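Local coordinates for flavin reductase domain protein, FMN-binding (Shewanella baltica, PDB 3HMZ) that binds flavin mononucleotide and probably works as an NAD(P)H-dependent oxidoreductase, at residues N12-V17 and E114-A119; A119-P124 and W132-L137; T161-H166 and D172-D177. One frame throughout, in Å; residues are numbered along the deposited sequence. Where two conformers were deposited one is given.

Contact 1: N12-V17 and E114-A119; sequences NNIAAV and ELFEMA
With chi1 at -63°, Ile-14 has CG2 anti to the backbone N and CG1 anti to the carbonyl carbon, which turns its two branches toward Met-118 and Phe-116. The chain continues extended from CG1 to CD1 (chi2 178°). In the conformer described, CG2 of Ile-14 lies 4.0 Å from SE of Met-118, a selenomethionine. CD1 of Ile-14 lies 4.2 Å from CZ of Phe-116, at the far end of the ring. The methyl approaches this ring at a slant. The Met-118 chain is straight as far as SE and then bends sharply, with chi3 near -6°. Its selenium lies at the edge of the Phe-116 ring, in the ring plane. The contact is wholly apolar and small, burying 96 Å² in all. It lies at the surface and joins two short strands of the flavin reductase fold. Strand 14-16 pairs antiparallel with strand 149-160 of the main sheet. Strand 115-116 pairs with 125-126 in a separate two-stranded sheet. The backbones stay well apart, with the CA atoms of Ile-14 and Met-118 10.4 Å from each other, and side chains alone bridge them. Phe-116 also packs edge-to-face with Trp-132 and meets the ring of Phe-125. Ile-14 touches Trp-158 of strand 149-160. Polar ties flank the contact: Glu-117 forms a salt bridge with Arg-37, and Asn-13 OD1 hydrogen-bonds Thr-161 OG1.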
ATOM      1  N   ASN A  12      -6.670  25.586  -2.903  1.00 26.95           N
ATOM      2  CA  ASN A  12      -5.565  24.766  -3.369  1.00 27.20           C
ATOM      3  C   ASN A  12      -5.527  24.842  -4.893  1.00 25.88           C
ATOM      4  O   ASN A  12      -6.578  24.900  -5.556  1.00 26.98           O
ATOM      5  CB  ASN A  12      -5.693  23.307  -2.876  1.00 28.83           C
ATOM      6  CG  ASN A  12      -5.559  23.178  -1.352  1.00 30.63           C
ATOM      7  OD1 ASN A  12      -4.860  23.975  -0.712  1.00 32.05           O
ATOM      8  ND2 ASN A  12      -6.221  22.169  -0.768  1.00 32.89           N
ATOM      9  N   ASN A  13      -4.318  24.923  -5.430  1.00 24.08           N
ATOM     10  CA  ASN A  13      -4.111  24.942  -6.868  1.00 23.46           C
ATOM     11  C   ASN A  13      -4.027  23.489  -7.359  1.00 21.04           C
ATOM     12  O   ASN A  13      -3.096  22.783  -6.991  1.00 22.86           O
ATOM     13  CB  ASN A  13      -2.796  25.639  -7.154  1.00 24.91           C
ATOM     14  CG  ASN A  13      -2.510  25.751  -8.611  1.00 27.46           C
ATOM     15  OD1 ASN A  13      -1.530  25.178  -9.111  1.00 29.91           O
ATOM     16  ND2 ASN A  13      -3.390  26.465  -9.333  1.00 27.47           N
ATOM     17  N   ILE A  14      -4.979  23.076  -8.173  1.00 20.06           N
ATOM     18  CA  ILE A  14      -5.054  21.713  -8.741  0.50 19.86           C
ATOM     19  C   ILE A  14      -4.463  21.715 -10.142  1.00 19.71           C
ATOM     20  O   ILE A  14      -4.800  22.591 -10.965  1.00 21.81           O
ATOM     21  CB  ILE A  14      -6.513  21.210  -8.865  0.50 22.03           C
ATOM     22  CG1 ILE A  14      -7.169  21.107  -7.486  0.50 22.89           C
ATOM     23  CG2 ILE A  14      -6.577  19.832  -9.578  0.50 22.20           C
ATOM     24  CD1 ILE A  14      -8.630  20.669  -7.498  0.50 22.97           C
ATOM     25  N   ALA A  15      -3.601  20.743 -10.424  1.00 17.45           N
ATOM     26  CA  ALA A  15      -3.035  20.545 -11.746  1.00 17.72           C
ATOM     27  C   ALA A  15      -3.224  19.089 -12.120  1.00 16.54           C
ATOM     28  O   ALA A  15      -3.275  18.208 -11.244  1.00 17.03           O
ATOM     29  CB  ALA A  15      -1.534  20.895 -11.757  1.00 19.60           C
ATOM     30  N   ALA A  16      -3.304  18.825 -13.418  1.00 16.46           N
ATOM     31  CA  ALA A  16      -3.234  17.464 -13.915  1.00 15.90           C
ATOM     32  C   ALA A  16      -1.832  16.885 -13.599  1.00 16.52           C
ATOM     33  O   ALA A  16      -0.829  17.595 -13.561  1.00 16.94           O
ATOM     34  CB  ALA A  16      -3.442  17.387 -15.448  1.00 18.00           C
ATOM     35  N   VAL A  17      -1.836  15.591 -13.375  1.00 16.17           N
ATOM     36  CA  VAL A  17      -0.632  14.789 -13.179  1.00 15.55           C
ATOM     37  C   VAL A  17      -0.529  13.959 -14.452  1.00 16.64           C
ATOM     38  O   VAL A  17      -1.439  13.193 -14.771  1.00 17.00           O
ATOM     39  CB  VAL A  17      -0.719  13.874 -11.950  1.00 15.05           C
ATOM     40  CG1 VAL A  17       0.454  12.863 -11.873  1.00 15.45           C
ATOM     41  CG2 VAL A  17      -0.802  14.729 -10.661  1.00 16.65           C
ATOM     42  N   GLU A 114     -17.219  17.326   1.602  1.00 15.82           N
ATOM     43  CA  GLU A 114     -17.568  18.289   0.561  1.00 16.52           C
ATOM     44  C   GLU A 114     -17.103  17.703  -0.773  1.00 16.22           C
ATOM     45  O   GLU A 114     -15.943  17.346  -0.910  1.00 16.86           O
ATOM     46  CB  GLU A 114     -16.927  19.651   0.803  1.00 16.97           C
ATOM     47  CG  GLU A 114     -17.168  20.645  -0.304  1.00 17.62           C
ATOM     48  CD  GLU A 114     -16.398  21.907  -0.113  1.00 18.40           C
ATOM     49  OE1 GLU A 114     -16.338  22.382   1.017  1.00 19.87           O
ATOM     50  OE2 GLU A 114     -15.865  22.427  -1.121  1.00 19.50           O
ATOM     51  N   LEU A 115     -18.018  17.566  -1.720  1.00 16.88           N
ATOM     52  CA  LEU A 115     -17.734  16.993  -3.019  1.00 15.92           C
ATOM     53  C   LEU A 115     -17.664  18.063  -4.133  1.00 16.15           C
ATOM     54  O   LEU A 115     -18.297  19.128  -4.055  1.00 18.91           O
ATOM     55  CB  LEU A 115     -18.812  15.985  -3.432  1.00 17.26           C
ATOM     56  CG  LEU A 115     -18.969  14.786  -2.502  1.00 18.80           C
ATOM     57  CD1 LEU A 115     -20.159  13.950  -2.945  1.00 19.35           C
ATOM     58  CD2 LEU A 115     -17.677  13.959  -2.430  1.00 18.09           C
ATOM     59  N   PHE A 116     -16.925  17.735  -5.183  1.00 16.93           N
ATOM     60  CA  PHE A 116     -16.864  18.533  -6.395  1.00 17.25           C
ATOM     61  C   PHE A 116     -16.765  17.632  -7.599  1.00 17.34           C
ATOM     62  O   PHE A 116     -16.562  16.427  -7.472  1.00 18.16           O
ATOM     63  CB  PHE A 116     -15.716  19.552  -6.353  1.00 17.10           C
ATOM     64  CG  PHE A 116     -14.303  18.955  -6.417  1.00 16.96           C
ATOM     65  CD1 PHE A 116     -13.667  18.449  -5.301  1.00 16.76           C
ATOM     66  CD2 PHE A 116     -13.610  18.909  -7.621  1.00 17.92           C
ATOM     67  CE1 PHE A 116     -12.367  17.926  -5.373  1.00 16.89           C
ATOM     68  CE2 PHE A 116     -12.317  18.409  -7.716  1.00 18.06           C
ATOM     69  CZ  PHE A 116     -11.687  17.911  -6.569  1.00 17.38           C
ATOM     70  N   GLU A 117     -16.920  18.222  -8.771  1.00 18.90           N
ATOM     71  CA  GLU A 117     -16.841  17.503 -10.053  1.00 20.59           C
ATOM     72  C   GLU A 117     -15.690  18.047 -10.869  1.00 20.91           C
ATOM     73  O   GLU A 117     -15.350  19.236 -10.777  1.00 20.34           O
ATOM     74  CB  GLU A 117     -18.141  17.618 -10.807  1.00 23.09           C
ATOM     75  CG  GLU A 117     -19.259  16.847 -10.092  1.00 26.12           C
ATOM     76  CD  GLU A 117     -20.578  16.867 -10.821  1.00 30.48           C
ATOM     77  OE1 GLU A 117     -20.801  17.760 -11.655  1.00 35.19           O
ATOM     78  OE2 GLU A 117     -21.426  16.022 -10.489  1.00 31.99           O
HETATM   79  N   MSE A 118     -15.116  17.191 -11.704  1.00 23.61           N
HETATM   80  CA  MSE A 118     -13.903  17.578 -12.428  1.00 27.45           C
HETATM   81  C   MSE A 118     -13.734  16.906 -13.745  1.00 29.98           C
HETATM   82  O   MSE A 118     -14.000  15.734 -13.820  1.00 32.17           O
HETATM   83  CB  MSE A 118     -12.675  17.138 -11.557  1.00 26.87           C
HETATM   84  CG  MSE A 118     -11.621  18.123 -11.679  1.00 21.60           C
HETATM   85 SE   MSE A 118      -9.967  18.043 -10.885  0.75 31.53          SE
HETATM   86  CE  MSE A 118      -9.967  16.520  -9.706  1.00 27.64           C
ATOM     87  N   ALA A 119     -13.259  17.653 -14.758  1.00 32.00           N
ATOM     88  CA  ALA A 119     -12.921  17.117 -16.095  1.00 32.83           C
ATOM     89  C   ALA A 119     -14.061  16.402 -16.869  1.00 33.19           C
ATOM     90  O   ALA A 119     -13.790  15.431 -17.575  1.00 35.61           O
ATOM     91  CB  ALA A 119     -11.670  16.213 -15.958  1.00 33.49           C
TER

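Contact 2: A119-P124 and W132-L137; sequences AGHDLP and WLACKL
The methyl CB of Ala-134 sits over one face of the His-121 imidazole, a CH-pi contact. The methyl carbon CB of Ala-134 is 4.3 Å from the centroid of the His-121 ring and 16° off the ring normal. It is displaced toward the rim, and the closest ring atom is CE1 of His-121, 4.1 Å from CB of Ala-134. The ring reaches this place with CG anti to the carbonyl carbon and beside the backbone N (chi1 -67°). Leu-123 brings a second group to the same methyl: its CD1 lies 4.3 Å from CB of Ala-134. One small side chain thus receives both loop residues. Between them Asp-122 is the centre of an inverse gamma turn. The loop 119-124 lies against strand 131-138 of the main antiparallel sheet. Leu-123 also touches Met-79 and Val-81 of strand 79-84, while His-121 touches Ile-155 of strand 149-160. The loop therefore spans three neighbouring strands. The contact lies outside the flavin site, FMN being about 14 Å from the Leu-123 side chain. Asp-122 OD1 gives the loop a separate polar tie, a salt bridge to Arg-37. The contact with Ala-134 itself is dispersive and makes little demand on direction.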
ATOM      1  N   ALA A 119     -13.259  17.653 -14.758  1.00 32.00           N
ATOM      2  CA  ALA A 119     -12.921  17.117 -16.095  1.00 32.83           C
ATOM      3  C   ALA A 119     -14.061  16.402 -16.869  1.00 33.19           C
ATOM      4  O   ALA A 119     -13.790  15.431 -17.575  1.00 35.61           O
ATOM      5  CB  ALA A 119     -11.670  16.213 -15.958  1.00 33.49           C
ATOM      6  N   GLY A 120     -15.309  16.870 -16.743  1.00 32.61           N
ATOM      7  CA  GLY A 120     -16.491  16.230 -17.374  1.00 32.55           C
ATOM      8  C   GLY A 120     -16.896  14.800 -16.939  1.00 33.14           C
ATOM      9  O   GLY A 120     -17.784  14.197 -17.546  1.00 37.94           O
ATOM     10  N   HIS A 121     -16.279  14.258 -15.892  1.00 30.23           N
ATOM     11  CA  HIS A 121     -16.591  12.927 -15.364  1.00 27.24           C
ATOM     12  C   HIS A 121     -17.904  12.980 -14.594  1.00 25.76           C
ATOM     13  O   HIS A 121     -18.212  13.999 -13.959  1.00 29.07           O
ATOM     14  CB  HIS A 121     -15.464  12.498 -14.391  1.00 26.25           C
ATOM     15  CG  HIS A 121     -14.155  12.261 -15.073  1.00 26.69           C
ATOM     16  ND1 HIS A 121     -13.908  11.111 -15.783  1.00 28.80           N
ATOM     17  CD2 HIS A 121     -13.064  13.044 -15.239  1.00 27.90           C
ATOM     18  CE1 HIS A 121     -12.696  11.173 -16.311  1.00 28.63           C
ATOM     19  NE2 HIS A 121     -12.170  12.345 -16.016  1.00 27.03           N
ATOM     20  N   ASP A 122     -18.651  11.894 -14.590  1.00 26.09           N
ATOM     21  CA  ASP A 122     -19.870  11.814 -13.814  1.00 25.76           C
ATOM     22  C   ASP A 122     -19.495  11.161 -12.500  1.00 23.66           C
ATOM     23  O   ASP A 122     -20.005  10.106 -12.125  1.00 25.62           O
ATOM     24  CB  ASP A 122     -20.921  11.010 -14.579  1.00 28.17           C
ATOM     25  CG  ASP A 122     -22.288  11.077 -13.935  1.00 30.28           C
ATOM     26  OD1 ASP A 122     -22.587  12.042 -13.192  1.00 30.99           O
ATOM     27  OD2 ASP A 122     -23.070  10.131 -14.178  1.00 34.66           O
ATOM     28  N   LEU A 123     -18.578  11.833 -11.791  1.00 21.96           N
ATOM     29  CA  LEU A 123     -18.004  11.321 -10.573  1.00 19.98           C
ATOM     30  C   LEU A 123     -17.868  12.358  -9.477  1.00 18.18           C
ATOM     31  O   LEU A 123     -17.621  13.513  -9.765  1.00 19.17           O
ATOM     32  CB  LEU A 123     -16.581  10.779 -10.833  1.00 19.82           C
ATOM     33  CG  LEU A 123     -16.473   9.460 -11.603  1.00 20.69           C
ATOM     34  CD1 LEU A 123     -15.064   9.194 -12.135  1.00 20.32           C
ATOM     35  CD2 LEU A 123     -17.042   8.322 -10.776  1.00 21.42           C
ATOM     36  N   PRO A 124     -17.973  11.907  -8.219  1.00 17.96           N
ATOM     37  CA  PRO A 124     -17.731  12.787  -7.079  1.00 18.23           C
ATOM     38  C   PRO A 124     -16.265  12.733  -6.642  1.00 17.70           C
ATOM     39  O   PRO A 124     -15.710  11.636  -6.474  1.00 19.42           O
ATOM     40  CB  PRO A 124     -18.610  12.186  -5.992  1.00 19.05           C
ATOM     41  CG  PRO A 124     -18.631  10.706  -6.298  1.00 19.19           C
ATOM     42  CD  PRO A 124     -18.420  10.572  -7.763  1.00 18.35           C
ATOM     43  N   TRP A 132      -6.152  13.004  -6.669  1.00 14.36           N
ATOM     44  CA  TRP A 132      -7.323  12.280  -7.123  1.00 15.20           C
ATOM     45  C   TRP A 132      -6.988  11.502  -8.391  1.00 15.67           C
ATOM     46  O   TRP A 132      -6.285  12.021  -9.263  1.00 16.00           O
ATOM     47  CB  TRP A 132      -8.462  13.231  -7.458  1.00 15.73           C
ATOM     48  CG  TRP A 132      -8.847  14.205  -6.376  1.00 15.02           C
ATOM     49  CD1 TRP A 132      -9.886  14.081  -5.505  1.00 15.32           C
ATOM     50  CD2 TRP A 132      -8.223  15.462  -6.087  1.00 15.05           C
ATOM     51  NE1 TRP A 132      -9.929  15.163  -4.656  1.00 15.23           N
ATOM     52  CE2 TRP A 132      -8.911  16.021  -4.988  1.00 14.87           C
ATOM     53  CE3 TRP A 132      -7.129  16.138  -6.609  1.00 15.44           C
ATOM     54  CZ2 TRP A 132      -8.560  17.236  -4.454  1.00 16.49           C
ATOM     55  CZ3 TRP A 132      -6.781  17.335  -6.090  1.00 16.25           C
ATOM     56  CH2 TRP A 132      -7.494  17.877  -5.013  1.00 17.07           C
ATOM     57  N   LEU A 133      -7.513  10.279  -8.478  1.00 15.69           N
ATOM     58  CA  LEU A 133      -7.346   9.404  -9.610  1.00 16.34           C
ATOM     59  C   LEU A 133      -8.737   8.914 -10.050  1.00 15.40           C
ATOM     60  O   LEU A 133      -9.433   8.243  -9.268  1.00 15.47           O
ATOM     61  CB  LEU A 133      -6.452   8.220  -9.248  1.00 16.24           C
ATOM     62  CG  LEU A 133      -5.023   8.523  -8.742  1.00 16.11           C
ATOM     63  CD1 LEU A 133      -4.936   8.794  -7.235  1.00 18.28           C
ATOM     64  CD2 LEU A 133      -4.066   7.354  -9.104  1.00 18.10           C
ATOM     65  N   ALA A 134      -9.141   9.262 -11.277  1.00 15.94           N
ATOM     66  CA  ALA A 134     -10.405   8.781 -11.872  1.00 16.07           C
ATOM     67  C   ALA A 134     -10.149   7.369 -12.422  1.00 16.51           C
ATOM     68  O   ALA A 134      -9.188   7.162 -13.158  1.00 18.33           O
ATOM     69  CB  ALA A 134     -10.853   9.698 -12.941  1.00 17.49           C
ATOM     70  N   CYS A 135     -11.020   6.431 -12.051  1.00 16.66           N
ATOM     71  CA  CYS A 135     -10.816   5.012 -12.319  1.00 17.39           C
ATOM     72  C   CYS A 135     -12.000   4.378 -13.033  1.00 18.29           C
ATOM     73  O   CYS A 135     -13.154   4.637 -12.718  1.00 18.97           O
ATOM     74  CB  CYS A 135     -10.608   4.261 -11.010  1.00 17.76           C
ATOM     75  SG  CYS A 135      -9.168   4.793 -10.062  1.00 18.49           S
ATOM     76  N   LYS A 136     -11.662   3.531 -14.001  1.00 19.04           N
ATOM     77  CA  LYS A 136     -12.627   2.759 -14.773  1.00 19.58           C
ATOM     78  C   LYS A 136     -12.389   1.295 -14.408  1.00 19.36           C
ATOM     79  O   LYS A 136     -11.317   0.752 -14.674  1.00 19.90           O
ATOM     80  CB  LYS A 136     -12.443   2.957 -16.265  1.00 22.13           C
ATOM     81  CG  LYS A 136     -13.466   2.185 -17.149  1.00 25.14           C
ATOM     82  CD  LYS A 136     -13.125   2.383 -18.595  1.00 28.77           C
ATOM     83  CE  LYS A 136     -14.163   1.675 -19.465  1.00 31.69           C
ATOM     84  NZ  LYS A 136     -13.783   1.752 -20.914  1.00 34.52           N
ATOM     85  N   LEU A 137     -13.400   0.672 -13.832  1.00 19.10           N
ATOM     86  CA  LEU A 137     -13.346  -0.732 -13.473  1.00 19.63           C
ATOM     87  C   LEU A 137     -13.066  -1.639 -14.678  1.00 19.18           C
ATOM     88  O   LEU A 137     -13.633  -1.449 -15.744  1.00 21.48           O
ATOM     89  CB  LEU A 137     -14.667  -1.185 -12.822  1.00 21.15           C
ATOM     90  CG  LEU A 137     -14.781  -2.621 -12.280  1.00 21.54           C
ATOM     91  CD1 LEU A 137     -13.795  -2.858 -11.110  1.00 21.60           C
ATOM     92  CD2 LEU A 137     -16.229  -2.957 -11.897  1.00 23.17           C
TER

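Contact 3: T161-H166 and D172-D177; sequences TQVFNH and DTAPAD. With EDO (1,2-ethanediol), chain H.
The backbones come closest at Val-163 and Ala-174, whose CA atoms are 5.4 Å apart. CB of Ala-174 points at the other segment and meets two groups: it lies 3.4 Å from O of Gln-162 and, in the conformer described, 3.9 Å from CG2 of Val-163. Gln-162 reaches toward Pro-175, the two side chains coming from opposite directions. With CG anti to the backbone N (chi1 -168°) and the chain extended, its amide arrives at the proline ring, CD of Gln-162 lying 3.4 Å from CD of Pro-175. The polar end of the amide is used too, as OE1 of Gln-162 accepts a hydrogen bond from Lys-178. An alanine in place of Pro-175 would take away ring atoms CG and CD, and would probably open a gap beside the Gln-162 amide, leaving the Lys-178 bond as its main restraint. A water ties the segments further: it donates to O of Gln-162 at 2.7 Å and hydrogen-bonds OG1 of Thr-173 at 3.0 Å. Within 161-166, ND2 of Asn-165 gives a nearly straight bond (169°) to O of Thr-161, 2.7 Å long, which closes the turn. Asp-177 OD2 accepts a hydrogen bond from a 1,2-ethanediol, probably from the crystallisation liquor. The contact closes the base of the hairpin of strands 164-165 and 168-169, between the end of strand 149-160 and the 3-10 turn that precedes strand 181-185.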
ATOM      1  N   THR A 161      -0.868  21.194  -6.200  1.00 16.46           N
ATOM      2  CA  THR A 161       0.514  21.476  -6.531  1.00 17.50           C
ATOM      3  C   THR A 161       1.381  21.892  -5.359  1.00 17.64           C
ATOM      4  O   THR A 161       2.593  21.882  -5.490  1.00 20.23           O
ATOM      5  CB  THR A 161       0.634  22.540  -7.621  1.00 18.32           C
ATOM      6  OG1 THR A 161       0.023  23.760  -7.186  1.00 19.67           O
ATOM      7  CG2 THR A 161      -0.019  22.048  -8.955  1.00 19.69           C
ATOM      8  N   GLN A 162       0.786  22.305  -4.247  1.00 19.45           N
ATOM      9  CA  GLN A 162       1.612  22.577  -3.057  1.00 20.79           C
ATOM     10  C   GLN A 162       2.217  21.296  -2.455  1.00 21.13           C
ATOM     11  O   GLN A 162       3.282  21.365  -1.804  1.00 22.97           O
ATOM     12  CB  GLN A 162       0.808  23.262  -1.982  1.00 22.99           C
ATOM     13  CG  GLN A 162       1.707  23.816  -0.883  1.00 26.09           C
ATOM     14  CD  GLN A 162       0.976  24.677   0.096  1.00 28.33           C
ATOM     15  OE1 GLN A 162      -0.179  24.416   0.443  1.00 28.11           O
ATOM     16  NE2 GLN A 162       1.681  25.738   0.588  1.00 30.66           N
ATOM     17  N   VAL A 163       1.562  20.151  -2.689  1.00 17.53           N
ATOM     18  CA  VAL A 163       2.088  18.925  -2.077  0.50 17.22           C
ATOM     19  C   VAL A 163       2.581  17.899  -3.089  1.00 16.64           C
ATOM     20  O   VAL A 163       3.431  17.125  -2.748  1.00 17.01           O
ATOM     21  CB  VAL A 163       1.110  18.377  -1.051  0.50 16.23           C
ATOM     22  CG1 VAL A 163      -0.124  17.891  -1.745  0.50 14.80           C
ATOM     23  CG2 VAL A 163       1.738  17.301  -0.202  0.50 16.60           C
ATOM     24  N   PHE A 164       2.116  17.935  -4.351  1.00 16.85           N
ATOM     25  CA  PHE A 164       2.630  17.064  -5.398  1.00 15.65           C
ATOM     26  C   PHE A 164       2.706  17.883  -6.670  1.00 16.11           C
ATOM     27  O   PHE A 164       1.716  18.484  -7.102  1.00 16.69           O
ATOM     28  CB  PHE A 164       1.726  15.856  -5.610  1.00 16.75           C
ATOM     29  CG  PHE A 164       2.266  14.853  -6.600  1.00 15.76           C
ATOM     30  CD1 PHE A 164       2.061  15.000  -7.965  1.00 16.07           C
ATOM     31  CD2 PHE A 164       2.989  13.762  -6.169  1.00 16.82           C
ATOM     32  CE1 PHE A 164       2.560  14.054  -8.860  1.00 16.89           C
ATOM     33  CE2 PHE A 164       3.466  12.820  -7.031  1.00 17.29           C
ATOM     34  CZ  PHE A 164       3.259  12.955  -8.385  1.00 15.58           C
ATOM     35  N   ASN A 165       3.881  17.932  -7.264  1.00 16.07           N
ATOM     36  CA  ASN A 165       4.041  18.664  -8.535  1.00 17.14           C
ATOM     37  C   ASN A 165       5.198  18.096  -9.314  1.00 17.58           C
ATOM     38  O   ASN A 165       6.145  17.519  -8.738  1.00 18.46           O
ATOM     39  CB  ASN A 165       4.173  20.178  -8.289  1.00 19.76           C
ATOM     40  CG  ASN A 165       5.375  20.540  -7.441  1.00 20.76           C
ATOM     41  OD1 ASN A 165       6.518  20.316  -7.821  1.00 22.37           O
ATOM     42  ND2 ASN A 165       5.108  21.096  -6.254  1.00 23.31           N
ATOM     43  N   HIS A 166       5.123  18.263 -10.630  1.00 18.80           N
ATOM     44  CA  HIS A 166       6.147  17.771 -11.548  1.00 19.18           C
ATOM     45  C   HIS A 166       6.597  16.325 -11.256  1.00 18.55           C
ATOM     46  O   HIS A 166       7.784  16.015 -11.298  1.00 20.29           O
ATOM     47  CB  HIS A 166       7.306  18.751 -11.597  1.00 20.16           C
ATOM     48  CG  HIS A 166       6.860  20.156 -11.767  1.00 20.49           C
ATOM     49  ND1 HIS A 166       6.266  20.597 -12.933  1.00 20.80           N
ATOM     50  CD2 HIS A 166       6.864  21.207 -10.924  1.00 19.99           C
ATOM     51  CE1 HIS A 166       5.944  21.872 -12.792  1.00 20.70           C
ATOM     52  NE2 HIS A 166       6.283  22.265 -11.578  1.00 21.92           N
ATOM     53  N   ASP A 172       7.838  17.475   2.590  1.00 26.09           N
ATOM     54  CA  ASP A 172       8.790  18.185   3.437  0.50 27.60           C
ATOM     55  C   ASP A 172       8.597  19.698   3.405  1.00 28.32           C
ATOM     56  O   ASP A 172       8.806  20.344   4.437  1.00 32.06           O
ATOM     57  CB  ASP A 172      10.250  17.789   3.139  0.50 27.21           C
ATOM     58  CG  ASP A 172      10.691  18.134   1.720  0.50 27.65           C
ATOM     59  OD1 ASP A 172       9.865  18.071   0.786  0.50 25.79           O
ATOM     60  OD2 ASP A 172      11.882  18.432   1.530  0.50 29.04           O
ATOM     61  N   THR A 173       8.208  20.254   2.268  1.00 27.49           N
ATOM     62  CA  THR A 173       7.982  21.683   2.135  1.00 28.08           C
ATOM     63  C   THR A 173       6.548  22.134   2.216  1.00 27.43           C
ATOM     64  O   THR A 173       6.314  23.294   2.515  1.00 30.09           O
ATOM     65  CB  THR A 173       8.645  22.243   0.843  1.00 29.24           C
ATOM     66  OG1 THR A 173       8.144  21.546  -0.306  1.00 29.01           O
ATOM     67  CG2 THR A 173      10.153  22.079   0.919  1.00 30.45           C
ATOM     68  N   ALA A 174       5.580  21.236   2.020  1.00 25.88           N
ATOM     69  CA  ALA A 174       4.188  21.585   2.119  1.00 23.51           C
ATOM     70  C   ALA A 174       3.785  21.726   3.592  1.00 22.98           C
ATOM     71  O   ALA A 174       4.470  21.203   4.474  1.00 21.65           O
ATOM     72  CB  ALA A 174       3.310  20.473   1.475  1.00 22.96           C
ATOM     73  N   PRO A 175       2.641  22.374   3.866  1.00 22.65           N
ATOM     74  CA  PRO A 175       2.152  22.410   5.241  1.00 23.03           C
ATOM     75  C   PRO A 175       2.019  21.012   5.847  1.00 21.34           C
ATOM     76  O   PRO A 175       1.646  20.078   5.155  1.00 19.40           O
ATOM     77  CB  PRO A 175       0.781  23.058   5.109  1.00 25.48           C
ATOM     78  CG  PRO A 175       0.913  23.906   3.930  1.00 26.04           C
ATOM     79  CD  PRO A 175       1.761  23.141   2.984  1.00 25.54           C
ATOM     80  N   ALA A 176       2.333  20.887   7.126  1.00 21.18           N
ATOM     81  CA  ALA A 176       2.268  19.605   7.811  1.00 22.00           C
ATOM     82  C   ALA A 176       0.901  18.931   7.703  1.00 20.16           C
ATOM     83  O   ALA A 176       0.830  17.709   7.614  1.00 18.84           O
ATOM     84  CB  ALA A 176       2.634  19.785   9.286  1.00 23.54           C
ATOM     85  N   ASP A 177      -0.180  19.711   7.695  1.00 19.44           N
ATOM     86  CA  ASP A 177      -1.519  19.122   7.627  1.00 19.97           C
ATOM     87  C   ASP A 177      -1.891  18.569   6.248  1.00 18.56           C
ATOM     88  O   ASP A 177      -2.998  18.067   6.108  1.00 18.85           O
ATOM     89  CB  ASP A 177      -2.609  19.992   8.236  1.00 23.20           C
ATOM     90  CG  ASP A 177      -2.931  21.197   7.454  1.00 26.26           C
ATOM     91  OD1 ASP A 177      -2.379  21.435   6.356  1.00 27.85           O
ATOM     92  OD2 ASP A 177      -3.822  21.945   7.981  1.00 29.81           O
TER
HETATM   93  C1  EDO H 203      -6.095  21.650   4.512  1.00 45.69           C
HETATM   94  O1  EDO H 203      -5.308  20.444   4.322  1.00 47.10           O
HETATM   95  C2  EDO H 203      -6.269  21.870   6.016  1.00 45.74           C
HETATM   96  O2  EDO H 203      -5.826  23.086   6.595  1.00 45.89           O
HETATM   97  O   HOH W   1       5.604  22.607  -1.500  1.00 37.53           O

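Overall arrangement
The three contacts follow one another along the chain, each closing before the next opens. Contacts 1 and 2 have centres about 11 Å apart and share Ala-119. They adjoin, with Ile-14 CD1 packing on Trp-132 CH2. Contact 3 lies farther out, its centre about 15 Å from that of contact 1 and about 23 Å from that of contact 2. It meets contact 1 where Thr-161 N probably hydrogen-bonds Asn-13 O, but does not touch contact 2. Strand 149-160 connects all three: it pairs with strands 14-16 and 131-138 and leads into 161-166. Contacts 1 and 2 lay the 114-124 region against the main sheet of the FMN-binding domain, while contact 3 lies where the chain leaves strand 149-160.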